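Aminotransferase, class I and II (Erwinia tasmaniensis, PDB 5Z0Q) belongs to the class I and II aminotransferase family and carries bound pyridoxal-5'-phosphate in an assembly of two copies of the chain. Local coordinates at residues 27-32 with 37-42; 67-72 with 277-282; 82-87 with 288-293; 181-186 with 214-219. All blocks are in the same frame, centred on the assembly; numbering follows the deposited sequence.

Contact 1. Residues 27-32 with 37-42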
loop_
_atom_site.group_PDB
_atom_site.type_symbol
_atom_site.label_atom_id
_atom_site.label_comp_id
_atom_site.label_asym_id
_atom_site.label_seq_id
_atom_site.Cartn_x
_atom_site.Cartn_y
_atom_site.Cartn_z
ATOM N N TRP A 27 11.096 17.256 -7.474
ATOM C CA TRP A 27 11.114 18.588 -8.064
ATOM C C TRP A 27 10.094 19.536 -7.442
ATOM O O TRP A 27 9.759 20.554 -8.057
ATOM C CB TRP A 27 10.888 18.492 -9.574
ATOM C CG TRP A 27 12.055 17.912 -10.305
ATOM C CD1 TRP A 27 12.350 16.591 -10.464
ATOM C CD2 TRP A 27 13.091 18.639 -10.973
ATOM N NE1 TRP A 27 13.507 16.449 -11.191
ATOM C CE2 TRP A 27 13.981 17.693 -11.515
ATOM C CE3 TRP A 27 13.353 19.999 -11.164
ATOM C CZ2 TRP A 27 15.113 18.063 -12.238
ATOM C CZ3 TRP A 27 14.476 20.365 -11.882
ATOM C CH2 TRP A 27 15.343 19.400 -12.410
ATOM N N LYS A 28 9.599 19.234 -6.240
ATOM C CA LYS A 28 8.666 20.118 -5.560
ATOM C C LYS A 28 9.128 20.567 -4.181
ATOM O O LYS A 28 8.528 21.495 -3.625
ATOM C CB LYS A 28 7.285 19.457 -5.437
ATOM C CG LYS A 28 6.385 19.719 -6.635
ATOM C CD LYS A 28 5.001 19.128 -6.438
ATOM C CE LYS A 28 4.029 19.658 -7.477
ATOM N NZ LYS A 28 2.696 18.999 -7.385
ATOM N N LYS A 29 10.166 19.949 -3.613
ATOM C CA LYS A 29 10.703 20.433 -2.345
ATOM C C LYS A 29 11.272 21.837 -2.500
ATOM O O LYS A 29 10.993 22.727 -1.690
ATOM C CB LYS A 29 11.770 19.471 -1.823
ATOM C CG LYS A 29 12.420 19.922 -0.524
ATOM C CD LYS A 29 13.403 18.889 -0.005
ATOM C CE LYS A 29 14.017 19.329 1.314
ATOM N NZ LYS A 29 14.905 18.280 1.887
ATOM N N TYR A 30 12.072 22.049 -3.537
ATOM C CA TYR A 30 12.563 23.379 -3.906
ATOM C C TYR A 30 11.767 23.935 -5.081
ATOM O O TYR A 30 12.325 24.329 -6.105
ATOM C CB TYR A 30 14.051 23.315 -4.230
ATOM C CG TYR A 30 14.881 22.597 -3.186
ATOM C CD1 TYR A 30 15.228 23.222 -1.995
ATOM C CD2 TYR A 30 15.322 21.296 -3.395
ATOM C CE1 TYR A 30 15.987 22.571 -1.041
ATOM C CE2 TYR A 30 16.082 20.638 -2.447
ATOM C CZ TYR A 30 16.412 21.280 -1.272
ATOM O OH TYR A 30 17.169 20.630 -0.324
ATOM N N ALA A 31 10.440 23.970 -4.924
ATOM C CA ALA A 31 9.541 24.235 -6.045
ATOM C C ALA A 31 9.835 25.582 -6.697
ATOM O O ALA A 31 10.178 25.653 -7.883
ATOM C CB ALA A 31 8.088 24.173 -5.574
ATOM N N ASP A 32 9.697 26.666 -5.936
ATOM C CA ASP A 32 9.848 28.016 -6.465
ATOM C C ASP A 32 11.166 28.654 -6.035
ATOM O O ASP A 32 11.246 29.872 -5.856
ATOM C CB ASP A 32 8.664 28.885 -6.042
ATOM C CG ASP A 32 7.333 28.313 -6.496
ATOM O OD1 ASP A 32 7.265 27.786 -7.627
ATOM O OD2 ASP A 32 6.356 28.380 -5.720
ATOM N N PRO A 37 17.267 20.018 -7.542
ATOM C CA PRO A 37 16.925 18.850 -6.716
ATOM C C PRO A 37 17.802 17.648 -7.025
ATOM O O PRO A 37 17.714 17.066 -8.110
ATOM C CB PRO A 37 15.458 18.576 -7.080
ATOM C CG PRO A 37 14.991 19.792 -7.837
ATOM C CD PRO A 37 16.205 20.338 -8.507
ATOM N N LEU A 38 18.653 17.266 -6.075
ATOM C CA LEU A 38 19.551 16.126 -6.236
ATOM C C LEU A 38 19.575 15.298 -4.961
ATOM O O LEU A 38 20.635 14.850 -4.510
ATOM C CB LEU A 38 20.962 16.584 -6.604
ATOM C CG LEU A 38 21.106 17.493 -7.825
ATOM C CD1 LEU A 38 22.446 18.202 -7.801
ATOM C CD2 LEU A 38 20.943 16.699 -9.111
ATOM N N TRP A 39 18.401 15.076 -4.363
ATOM C CA TRP A 39 18.320 14.484 -3.030
ATOM C C TRP A 39 17.635 13.122 -3.051
ATOM O O TRP A 39 18.318 12.104 -2.921
ATOM C CB TRP A 39 17.631 15.459 -2.069
ATOM C CG TRP A 39 16.245 15.880 -2.481
ATOM C CD1 TRP A 39 15.902 16.628 -3.571
ATOM C CD2 TRP A 39 15.021 15.584 -1.797
ATOM N NE1 TRP A 39 14.541 16.806 -3.612
ATOM C CE2 TRP A 39 13.977 16.176 -2.534
ATOM C CE3 TRP A 39 14.707 14.871 -0.637
ATOM C CZ2 TRP A 39 12.643 16.079 -2.147
ATOM C CZ3 TRP A 39 13.383 14.776 -0.254
ATOM C CH2 TRP A 39 12.367 15.377 -1.007
ATOM N N ILE A 40 16.311 13.063 -3.214
ATOM C CA ILE A 40 15.588 11.810 -3.032
ATOM C C ILE A 40 16.011 10.802 -4.096
ATOM O O ILE A 40 16.340 11.157 -5.237
ATOM C CB ILE A 40 14.067 12.059 -3.049
ATOM C CG1 ILE A 40 13.315 10.865 -2.457
ATOM C CG2 ILE A 40 13.574 12.362 -4.454
ATOM C CD1 ILE A 40 11.834 11.118 -2.257
ATOM N N ALA A 41 16.014 9.524 -3.712
ATOM C CA ALA A 41 16.648 8.469 -4.504
ATOM C C ALA A 41 15.696 7.973 -5.595
ATOM O O ALA A 41 15.117 6.886 -5.530
ATOM C CB ALA A 41 17.104 7.334 -3.600
ATOM N N ASP A 42 15.547 8.804 -6.623
ATOM C CA ASP A 42 14.868 8.405 -7.845
ATOM C C ASP A 42 15.487 9.169 -9.005
ATOM O O ASP A 42 16.020 10.268 -8.828
ATOM C CB ASP A 42 13.351 8.645 -7.773
ATOM C CG ASP A 42 12.982 10.119 -7.775
ATOM O OD1 ASP A 42 13.804 10.947 -7.332
ATOM O OD2 ASP A 42 11.859 10.448 -8.214
#

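Contact 2. Residues 67-72 with 277-282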
loop_
_atom_site.group_PDB
_atom_site.type_symbol
_atom_site.label_atom_id
_atom_site.label_comp_id
_atom_site.label_asym_id
_atom_site.label_seq_id
_atom_site.Cartn_x
_atom_site.Cartn_y
_atom_site.Cartn_z
ATOM N N GLY A 67 -7.669 -7.485 -7.445
ATOM C CA GLY A 67 -6.743 -8.270 -8.225
ATOM C C GLY A 67 -6.062 -9.358 -7.409
ATOM O O GLY A 67 -6.080 -9.368 -6.181
ATOM N N VAL A 68 -5.449 -10.287 -8.135
ATOM C CA VAL A 68 -4.689 -11.368 -7.537
ATOM C C VAL A 68 -3.207 -11.058 -7.686
ATOM O O VAL A 68 -2.797 -10.203 -8.477
ATOM C CB VAL A 68 -5.031 -12.737 -8.166
ATOM C CG1 VAL A 68 -6.473 -13.106 -7.879
ATOM C CG2 VAL A 68 -4.765 -12.716 -9.665
ATOM N N THR A 69 -2.388 -11.764 -6.911
ATOM C CA THR A 69 -0.946 -11.601 -7.016
ATOM C C THR A 69 -0.460 -12.116 -8.366
ATOM O O THR A 69 -0.932 -13.140 -8.865
ATOM C CB THR A 69 -0.238 -12.339 -5.881
ATOM O OG1 THR A 69 -0.570 -13.732 -5.932
ATOM C CG2 THR A 69 -0.663 -11.769 -4.533
ATOM N N SER A 70 0.484 -11.390 -8.957
ATOM C CA SER A 70 0.944 -11.682 -10.311
ATOM C C SER A 70 1.751 -12.973 -10.324
ATOM O O SER A 70 2.833 -13.046 -9.731
ATOM C CB SER A 70 1.775 -10.519 -10.842
ATOM O OG SER A 70 2.431 -10.872 -12.047
ATOM N N GLU A 71 1.228 -13.998 -10.998
ATOM C CA GLU A 71 2.030 -15.188 -11.254
ATOM C C GLU A 71 3.169 -14.888 -12.219
ATOM O O GLU A 71 4.223 -15.530 -12.151
ATOM C CB GLU A 71 1.154 -16.314 -11.802
ATOM C CG GLU A 71 0.426 -17.120 -10.737
ATOM C CD GLU A 71 -0.475 -18.189 -11.328
ATOM O OE1 GLU A 71 -1.316 -17.852 -12.189
ATOM O OE2 GLU A 71 -0.338 -19.368 -10.939
ATOM N N ALA A 72 2.976 -13.918 -13.116
ATOM C CA ALA A 72 4.034 -13.551 -14.051
ATOM C C ALA A 72 5.204 -12.891 -13.331
ATOM O O ALA A 72 6.367 -13.154 -13.658
ATOM C CB ALA A 72 3.479 -12.626 -15.133
ATOM N N LEU A 277 -2.032 -2.007 -11.053
ATOM C CA LEU A 277 -1.142 -1.478 -12.080
ATOM C C LEU A 277 0.326 -1.648 -11.711
ATOM O O LEU A 277 1.177 -1.735 -12.603
ATOM C CB LEU A 277 -1.454 -0.002 -12.332
ATOM C CG LEU A 277 -2.870 0.296 -12.831
ATOM C CD1 LEU A 277 -3.133 1.789 -12.859
ATOM C CD2 LEU A 277 -3.082 -0.303 -14.209
ATOM N N ALA A 278 0.644 -1.698 -10.415
ATOM C CA ALA A 278 2.032 -1.877 -10.004
ATOM C C ALA A 278 2.550 -3.262 -10.364
ATOM O O ALA A 278 3.734 -3.415 -10.689
ATOM C CB ALA A 278 2.172 -1.627 -8.503
ATOM N N TYR A 279 1.689 -4.280 -10.307
ATOM C CA TYR A 279 2.091 -5.616 -10.731
ATOM C C TYR A 279 2.456 -5.637 -12.209
ATOM O O TYR A 279 3.416 -6.304 -12.611
ATOM C CB TYR A 279 0.973 -6.616 -10.447
ATOM C CG TYR A 279 1.003 -7.218 -9.061
ATOM C CD1 TYR A 279 2.205 -7.566 -8.459
ATOM C CD2 TYR A 279 -0.172 -7.443 -8.357
ATOM C CE1 TYR A 279 2.235 -8.121 -7.193
ATOM C CE2 TYR A 279 -0.152 -7.995 -7.091
ATOM C CZ TYR A 279 1.052 -8.333 -6.515
ATOM O OH TYR A 279 1.071 -8.882 -5.255
ATOM N N VAL A 280 1.698 -4.909 -13.033
ATOM C CA VAL A 280 1.933 -4.922 -14.474
ATOM C C VAL A 280 3.265 -4.263 -14.807
ATOM O O VAL A 280 4.009 -4.736 -15.675
ATOM C CB VAL A 280 0.759 -4.244 -15.204
ATOM C CG1 VAL A 280 1.040 -4.144 -16.692
ATOM C CG2 VAL A 280 -0.531 -5.010 -14.958
ATOM N N ALA A 281 3.595 -3.168 -14.119
ATOM C CA ALA A 281 4.843 -2.470 -14.408
ATOM C C ALA A 281 6.049 -3.260 -13.917
ATOM O O ALA A 281 7.076 -3.324 -14.603
ATOM C CB ALA A 281 4.822 -1.077 -13.781
ATOM N N ALA A 282 5.946 -3.870 -12.733
ATOM C CA ALA A 282 7.071 -4.628 -12.195
ATOM C C ALA A 282 7.364 -5.862 -13.038
ATOM O O ALA A 282 8.527 -6.252 -13.193
ATOM C CB ALA A 282 6.793 -5.022 -10.745
#

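Contact 3. Residues 82-87 with 288-293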
loop_
_atom_site.group_PDB
_atom_site.type_symbol
_atom_site.label_atom_id
_atom_site.label_comp_id
_atom_site.label_asym_id
_atom_site.label_seq_id
_atom_site.Cartn_x
_atom_site.Cartn_y
_atom_site.Cartn_z
ATOM N N GLU A 82 17.934 -16.696 -10.444
ATOM C CA GLU A 82 18.739 -17.865 -10.775
ATOM C C GLU A 82 19.730 -17.580 -11.895
ATOM O O GLU A 82 20.841 -18.120 -11.891
ATOM C CB GLU A 82 17.834 -19.036 -11.168
ATOM C CG GLU A 82 18.563 -20.362 -11.326
ATOM C CD GLU A 82 17.628 -21.506 -11.676
ATOM O OE1 GLU A 82 16.497 -21.238 -12.134
ATOM O OE2 GLU A 82 18.024 -22.677 -11.488
ATOM N N SER A 83 19.351 -16.738 -12.858
ATOM C CA SER A 83 20.218 -16.494 -14.003
ATOM C C SER A 83 21.240 -15.399 -13.717
ATOM O O SER A 83 22.390 -15.493 -14.157
ATOM C CB SER A 83 19.377 -16.129 -15.227
ATOM O OG SER A 83 18.627 -14.950 -14.994
ATOM N N ARG A 84 20.845 -14.355 -12.988
ATOM C CA ARG A 84 21.725 -13.216 -12.761
ATOM C C ARG A 84 22.510 -13.302 -11.460
ATOM O O ARG A 84 23.581 -12.694 -11.359
ATOM C CB ARG A 84 20.915 -11.916 -12.782
ATOM C CG ARG A 84 20.316 -11.609 -14.138
ATOM C CD ARG A 84 19.987 -10.136 -14.285
ATOM N NE ARG A 84 20.004 -9.738 -15.689
ATOM C CZ ARG A 84 21.098 -9.350 -16.337
ATOM N NH1 ARG A 84 22.261 -9.302 -15.704
ATOM N NH2 ARG A 84 21.031 -9.010 -17.617
ATOM N N PHE A 85 22.017 -14.041 -10.466
ATOM C CA PHE A 85 22.686 -14.111 -9.177
ATOM C C PHE A 85 22.968 -15.532 -8.711
ATOM O O PHE A 85 23.504 -15.704 -7.610
ATOM C CB PHE A 85 21.857 -13.380 -8.109
ATOM C CG PHE A 85 21.403 -12.011 -8.532
ATOM C CD1 PHE A 85 22.308 -10.971 -8.651
ATOM C CD2 PHE A 85 20.069 -11.768 -8.818
ATOM C CE1 PHE A 85 21.894 -9.711 -9.045
ATOM C CE2 PHE A 85 19.647 -10.510 -9.212
ATOM C CZ PHE A 85 20.561 -9.481 -9.325
ATOM N N GLY A 86 22.638 -16.545 -9.509
ATOM C CA GLY A 86 22.874 -17.923 -9.125
ATOM C C GLY A 86 22.154 -18.305 -7.850
ATOM O O GLY A 86 22.781 -18.743 -6.880
ATOM N N TRP A 87 20.834 -18.138 -7.839
ATOM C CA TRP A 87 20.039 -18.378 -6.638
ATOM C C TRP A 87 18.673 -18.885 -7.073
ATOM O O TRP A 87 17.852 -18.106 -7.569
ATOM C CB TRP A 87 19.914 -17.102 -5.809
ATOM C CG TRP A 87 19.275 -17.302 -4.471
ATOM C CD1 TRP A 87 19.308 -18.432 -3.706
ATOM C CD2 TRP A 87 18.497 -16.346 -3.741
ATOM N NE1 TRP A 87 18.603 -18.237 -2.544
ATOM C CE2 TRP A 87 18.095 -16.964 -2.541
ATOM C CE3 TRP A 87 18.102 -15.028 -3.987
ATOM C CZ2 TRP A 87 17.316 -16.310 -1.588
ATOM C CZ3 TRP A 87 17.330 -14.378 -3.039
ATOM C CH2 TRP A 87 16.946 -15.020 -1.854
ATOM N N GLU A 288 11.149 -7.687 -19.787
ATOM C CA GLU A 288 11.676 -7.205 -21.058
ATOM C C GLU A 288 12.354 -5.843 -20.955
ATOM O O GLU A 288 12.623 -5.226 -21.993
ATOM C CB GLU A 288 10.557 -7.146 -22.106
ATOM C CG GLU A 288 10.022 -8.512 -22.512
ATOM C CD GLU A 288 8.687 -8.431 -23.221
ATOM O OE1 GLU A 288 8.208 -9.478 -23.709
ATOM O OE2 GLU A 288 8.114 -7.322 -23.286
ATOM N N GLY A 289 12.640 -5.354 -19.752
ATOM C CA GLY A 289 13.307 -4.082 -19.589
ATOM C C GLY A 289 14.808 -4.148 -19.461
ATOM O O GLY A 289 15.447 -3.115 -19.238
ATOM N N GLN A 290 15.396 -5.335 -19.601
ATOM C CA GLN A 290 16.837 -5.472 -19.405
ATOM C C GLN A 290 17.671 -4.647 -20.382
ATOM O O GLN A 290 18.657 -4.036 -19.933
ATOM C CB GLN A 290 17.229 -6.954 -19.471
ATOM C CG GLN A 290 18.667 -7.211 -19.075
ATOM C CD GLN A 290 18.992 -6.647 -17.707
ATOM O OE1 GLN A 290 18.273 -6.885 -16.737
ATOM N NE2 GLN A 290 20.078 -5.888 -17.625
ATOM N N PRO A 291 17.370 -4.587 -21.687
ATOM C CA PRO A 291 18.154 -3.696 -22.558
ATOM C C PRO A 291 18.093 -2.239 -22.134
ATOM O O PRO A 291 19.080 -1.512 -22.298
ATOM C CB PRO A 291 17.521 -3.912 -23.939
ATOM C CG PRO A 291 16.929 -5.267 -23.868
ATOM C CD PRO A 291 16.421 -5.404 -22.467
ATOM N N TRP A 292 16.958 -1.790 -21.592
ATOM C CA TRP A 292 16.882 -0.437 -21.055
ATOM C C TRP A 292 17.783 -0.284 -19.837
ATOM O O TRP A 292 18.484 0.725 -19.699
ATOM C CB TRP A 292 15.432 -0.099 -20.702
ATOM C CG TRP A 292 15.234 1.299 -20.188
ATOM C CD1 TRP A 292 14.883 2.398 -20.918
ATOM C CD2 TRP A 292 15.372 1.746 -18.832
ATOM N NE1 TRP A 292 14.794 3.500 -20.101
ATOM C CE2 TRP A 292 15.089 3.127 -18.816
ATOM C CE3 TRP A 292 15.705 1.113 -17.629
ATOM C CZ2 TRP A 292 15.132 3.886 -17.645
ATOM C CZ3 TRP A 292 15.748 1.869 -16.468
ATOM C CH2 TRP A 292 15.464 3.240 -16.485
ATOM N N LEU A 293 17.782 -1.279 -18.948
ATOM C CA LEU A 293 18.636 -1.221 -17.766
ATOM C C LEU A 293 20.112 -1.275 -18.137
ATOM O O LEU A 293 20.939 -0.648 -17.466
ATOM C CB LEU A 293 18.282 -2.360 -16.810
ATOM C CG LEU A 293 19.072 -2.457 -15.503
ATOM C CD1 LEU A 293 18.924 -1.184 -14.683
ATOM C CD2 LEU A 293 18.625 -3.670 -14.702
#

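Contact 4. Residues 181-186 with 214-219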
loop_
_atom_site.group_PDB
_atom_site.type_symbol
_atom_site.label_atom_id
_atom_site.label_comp_id
_atom_site.label_asym_id
_atom_site.label_seq_id
_atom_site.Cartn_x
_atom_site.Cartn_y
_atom_site.Cartn_z
ATOM N N VAL A 181 29.367 -2.466 -2.933
ATOM C CA VAL A 181 28.938 -3.807 -3.313
ATOM C C VAL A 181 29.796 -4.792 -2.529
ATOM O O VAL A 181 30.992 -4.943 -2.803
ATOM C CB VAL A 181 29.064 -4.035 -4.825
ATOM C CG1 VAL A 181 28.747 -5.483 -5.170
ATOM C CG2 VAL A 181 28.150 -3.085 -5.583
ATOM N N TYR A 182 29.194 -5.463 -1.552
ATOM C CA TYR A 182 29.953 -6.352 -0.683
ATOM C C TYR A 182 30.415 -7.590 -1.441
ATOM O O TYR A 182 29.650 -8.201 -2.193
ATOM C CB TYR A 182 29.116 -6.755 0.531
ATOM C CG TYR A 182 28.872 -5.618 1.496
ATOM C CD1 TYR A 182 29.838 -5.252 2.424
ATOM C CD2 TYR A 182 27.680 -4.908 1.476
ATOM C CE1 TYR A 182 29.623 -4.212 3.307
ATOM C CE2 TYR A 182 27.455 -3.866 2.357
ATOM C CZ TYR A 182 28.430 -3.523 3.270
ATOM O OH TYR A 182 28.210 -2.485 4.146
ATOM N N ARG A 183 31.679 -7.955 -1.238
ATOM C CA ARG A 183 32.265 -9.117 -1.887
ATOM C C ARG A 183 31.838 -10.394 -1.166
ATOM O O ARG A 183 31.167 -10.366 -0.131
ATOM C CB ARG A 183 33.786 -8.992 -1.930
ATOM C CG ARG A 183 34.297 -7.799 -2.726
ATOM C CD ARG A 183 33.940 -7.910 -4.200
ATOM N NE ARG A 183 34.567 -6.850 -4.986
ATOM C CZ ARG A 183 34.026 -5.655 -5.197
ATOM N NH1 ARG A 183 32.841 -5.361 -4.681
ATOM N NH2 ARG A 183 34.671 -4.750 -5.924
ATOM N N ARG A 184 32.244 -11.538 -1.723
ATOM C CA ARG A 184 31.822 -12.819 -1.164
ATOM C C ARG A 184 32.475 -13.079 0.190
ATOM O O ARG A 184 31.835 -13.624 1.096
ATOM C CB ARG A 184 32.138 -13.949 -2.141
ATOM C CG ARG A 184 31.446 -15.256 -1.802
ATOM C CD ARG A 184 31.504 -16.244 -2.954
ATOM N NE ARG A 184 30.674 -17.413 -2.685
ATOM C CZ ARG A 184 29.401 -17.525 -3.048
ATOM N NH1 ARG A 184 28.807 -16.538 -3.706
ATOM N NH2 ARG A 184 28.719 -18.624 -2.755
ATOM N N LYS A 185 33.746 -12.699 0.344
ATOM C CA LYS A 185 34.420 -12.886 1.625
ATOM C C LYS A 185 33.816 -12.004 2.709
ATOM O O LYS A 185 33.770 -12.402 3.878
ATOM C CB LYS A 185 35.917 -12.601 1.482
ATOM C CG LYS A 185 36.654 -13.563 0.560
ATOM C CD LYS A 185 36.949 -14.888 1.247
ATOM C CE LYS A 185 37.991 -14.722 2.342
ATOM N NZ LYS A 185 38.400 -16.030 2.925
ATOM N N GLU A 186 33.346 -10.811 2.343
ATOM C CA GLU A 186 32.751 -9.914 3.325
ATOM C C GLU A 186 31.360 -10.380 3.732
ATOM O O GLU A 186 30.970 -10.233 4.896
ATOM C CB GLU A 186 32.702 -8.490 2.772
ATOM C CG GLU A 186 33.980 -8.061 2.067
ATOM C CD GLU A 186 33.957 -6.607 1.643
ATOM O OE1 GLU A 186 34.586 -5.777 2.332
ATOM O OE2 GLU A 186 33.306 -6.293 0.623
ATOM N N PRO A 214 32.910 -3.934 -13.082
ATOM C CA PRO A 214 33.019 -5.128 -13.925
ATOM C C PRO A 214 33.589 -6.306 -13.149
ATOM O O PRO A 214 34.296 -6.149 -12.152
ATOM C CB PRO A 214 33.973 -4.687 -15.041
ATOM C CG PRO A 214 34.799 -3.613 -14.413
ATOM C CD PRO A 214 33.887 -2.896 -13.456
ATOM N N GLY A 215 33.241 -7.507 -13.613
ATOM C CA GLY A 215 33.795 -8.733 -13.066
ATOM C C GLY A 215 33.270 -9.057 -11.680
ATOM O O GLY A 215 33.634 -10.079 -11.091
ATOM N N VAL A 216 32.412 -8.193 -11.144
ATOM C CA VAL A 216 31.868 -8.348 -9.800
ATOM C C VAL A 216 30.362 -8.539 -9.904
ATOM O O VAL A 216 29.660 -7.696 -10.472
ATOM C CB VAL A 216 32.198 -7.139 -8.902
ATOM C CG1 VAL A 216 31.687 -7.376 -7.484
ATOM C CG2 VAL A 216 33.689 -6.874 -8.896
ATOM N N GLN A 217 29.869 -9.639 -9.342
ATOM C CA GLN A 217 28.455 -9.978 -9.357
ATOM C C GLN A 217 27.852 -9.756 -7.978
ATOM O O GLN A 217 28.471 -10.084 -6.962
ATOM C CB GLN A 217 28.243 -11.437 -9.779
ATOM C CG GLN A 217 26.788 -11.879 -9.747
ATOM C CD GLN A 217 26.635 -13.367 -9.522
ATOM O OE1 GLN A 217 26.830 -14.167 -10.435
ATOM N NE2 GLN A 217 26.286 -13.747 -8.299
ATOM N N HIS A 218 26.644 -9.194 -7.944
ATOM C CA HIS A 218 25.911 -9.102 -6.691
ATOM C C HIS A 218 25.597 -10.496 -6.160
ATOM O O HIS A 218 25.190 -11.388 -6.911
ATOM C CB HIS A 218 24.616 -8.313 -6.886
ATOM C CG HIS A 218 23.643 -8.470 -5.759
ATOM N ND1 HIS A 218 22.582 -9.347 -5.808
ATOM C CD2 HIS A 218 23.575 -7.864 -4.549
ATOM C CE1 HIS A 218 21.900 -9.272 -4.679
ATOM N NE2 HIS A 218 22.482 -8.380 -3.898
ATOM N N ILE A 219 25.783 -10.680 -4.857
ATOM C CA ILE A 219 25.576 -11.983 -4.233
ATOM C C ILE A 219 24.478 -11.863 -3.186
ATOM O O ILE A 219 24.653 -11.146 -2.191
ATOM C CB ILE A 219 26.876 -12.517 -3.611
ATOM C CG1 ILE A 219 27.917 -12.773 -4.699
ATOM C CG2 ILE A 219 26.606 -13.783 -2.817
ATOM C CD1 ILE A 219 29.237 -13.273 -4.177
#

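Contact 1. Residues 27-32 with 37-42
Lys-29 lies across the indole of Trp-39. Its CD sits 3.7 Å from the centroid of the Trp-39 six-membered ring, over one face, and makes a CH-pi contact. The ammonium follows on: NZ is 4.5 Å from the same centroid and 19° off the ring normal, a cation-pi interaction. The Lys-29 chain is extended throughout, with CG anti to the backbone N (chi1 178°). That shape lets CD and the ammonium both lie over the six-membered ring. CB of Ile-40 lies over the opposite face, toward the rim.

Tyr-30 meets the same indole differently. Its edge points at the face of the five-membered ring, with the planes at 82°, a T-shaped pair. Its CE2 comes to 4.2 Å from Trp-39 CD1. Further along, Pro-37 lies on the Trp-27 ring. Pro-37 CD is 4.0 Å from the centroid of the Trp-27 six-membered ring, over the face, while Pro-37 CG is 3.7 Å from Trp-27 CE3, toward the rim.

Second-shell bonds hold the flat groups. Trp-39 NE1 bonds to Lys-26 O, Trp-27 NE1 to Asp-44 OD1, and Tyr-30 OH to Glu-345 OE2. Leu-38 joins strand 36-38 to Gly-350 by backbone bonding, at the edge of the five-stranded sheet. Loop 27-32 is therefore tied to the edge strand and the turn after it through aromatic faces and one lysine charge, while the polar ring atoms of both sides bond outside the contact.

Contact 2. Residues 67-72 with 277-282
Tyr-279 leaves its helix with chi1 -87°, which lays its ring against the backbone of residues 68-70. Ser-70 turns OG anti to its backbone N (chi1 169°). This sends OG to Leu-73 N, while CB, set by the backbone, rests against the tyrosine. The motif is a serine N-cap: Ser-70 comes right before helix 71-83, and its hydroxyl closes the first turn. Here the capped end packs on the side of helix 276-288.

Ser-70 CB lies over one face of the Tyr-279 ring, 4.2 Å from the centroid and 28° off the normal, a CH-pi contact. Ser-70 N stands over the centre of that same face. Val-68 O approaches obliquely, 3.7 Å from Tyr-279 CE2. The phenol end runs alongside Thr-69, the two side chains pointing the same way.

The Tyr-279 ring also touches Val-274 and Leu-73, which belong to the loop before its own helix and to the capped helix. Ser-70 OG makes a further, weak bond to Ser-283 OG, while Ser-283 OG also bonds to Tyr-279 O. One serine of helix 276-288 thus links the cap to the turn that carries the tyrosine. The site borders the dimer interface. Val-68 makes backbone hydrogen bonds to the second subunit and packs on its Lys-28, and Leu-277 meets Leu-277 of that subunit. At the outer end of the ring, Tyr-279 OH lies 3.4 Å from the methyl carbon CG2 of Thr-69.

Contact 3. Residues 82-87 with 288-293
Arg-84 and Gln-290 reach toward each other from opposite directions and meet through their flat ends. The close part is small. Arg-84 NH2 lies 3.1 Å from Gln-290 CD, and the guanidinium and amide planes are 35° apart. Gln-290 NE2 lies over one face of the guanidinium. It is 3.3 Å from Arg-84 NH2, but both are donors and they are not hydrogen-bonded.

The amide is held by other partners. Gln-290 NE2 gives its hydrogen bond to Asp-294 OD1, one turn further along helix 290-313. Gln-290 OE1 accepts one from Arg-80 NH2, on helix 71-83. The glutamine chain bends at chi2 (55°), and CG as well as the amide comes against Arg-84 NH2. Helix 290-313 is consistent in length and place with the long helix that runs between the large and small domains in fold type I pyridoxal-phosphate proteins. The contact joins its first turn to the C-terminal end region of helix 71-83.

The rest is loose. The backbones stay far apart, with 11.3 Å between Arg-84 CA and Gln-290 CA, and the arginine is exposed to solvent. Nearer its own backbone, Arg-84 CB sits over the centre of the Phe-85 ring.

Contact 4. Residues 181-186 with 214-219
Arg-184 crosses Ile-219 at about a right angle, and most of its length touches one methyl. Its CB lies 3.6 Å from Ile-219 CD1, its CG 3.8 Å and its CD 3.9 Å from that same carbon. The chain is extended from CG to NE, with CG anti to the backbone N (chi1 -166°), which carries it across the end of the isoleucine. NE leaves this apolar path for a long, weak ion pair with Glu-188 OE2. At the tip, NH1 turns back to Ile-219, whose CD1 lies at the guanidinium edge, near its plane, and NH1 is 3.6 Å from Ile-219 CG2.

Arg-183 does the reverse. It presents a guanidinium face to Val-216, with Val-216 CG1 3.6 Å from Arg-183 NH1. The bend at chi2 (-64°) brings the group back over the valine. Its NH2 forms a salt bridge with Glu-323 OE2. Val-181 CG1 adds a looser apolar touch, 4.2 Å from Val-216 CG1.

Arg-183 is also the N-cap residue. Its backbone N bonds to Glu-186 OE2 (3.0 Å, 178°), the backbone-to-glutamate half of a capping box. The same carboxylate oxygen takes a salt bridge from Arg-150.

Helix 184-197 connects the adjacent parallel strands 166-172 and 200-204 of the large sheet, a beta-alpha-beta crossover. Loop 214-219 follows strand 200-204 and lies against the start of that helix, with Ile-219 reaching Leu-187 as well.

Contact 3 is a surface pair of polar groups; the other three are partly buried. Contact 1 rests on aromatic faces at the edge of the five-stranded sheet, whereas contact 4 sets arginines against aliphatic methyls beside the eight-stranded one. The two lie on opposite sides of the chain's centre. Contacts 2 and 3 share helix 71-83: one takes its capped start, the other its far end, and their partners are the successive helices 276-288 and 290-313. Contacts 3 and 4 touch where Phe-85 packs edge-to-face with His-218. Contacts 1 and 2 both reach the second subunit.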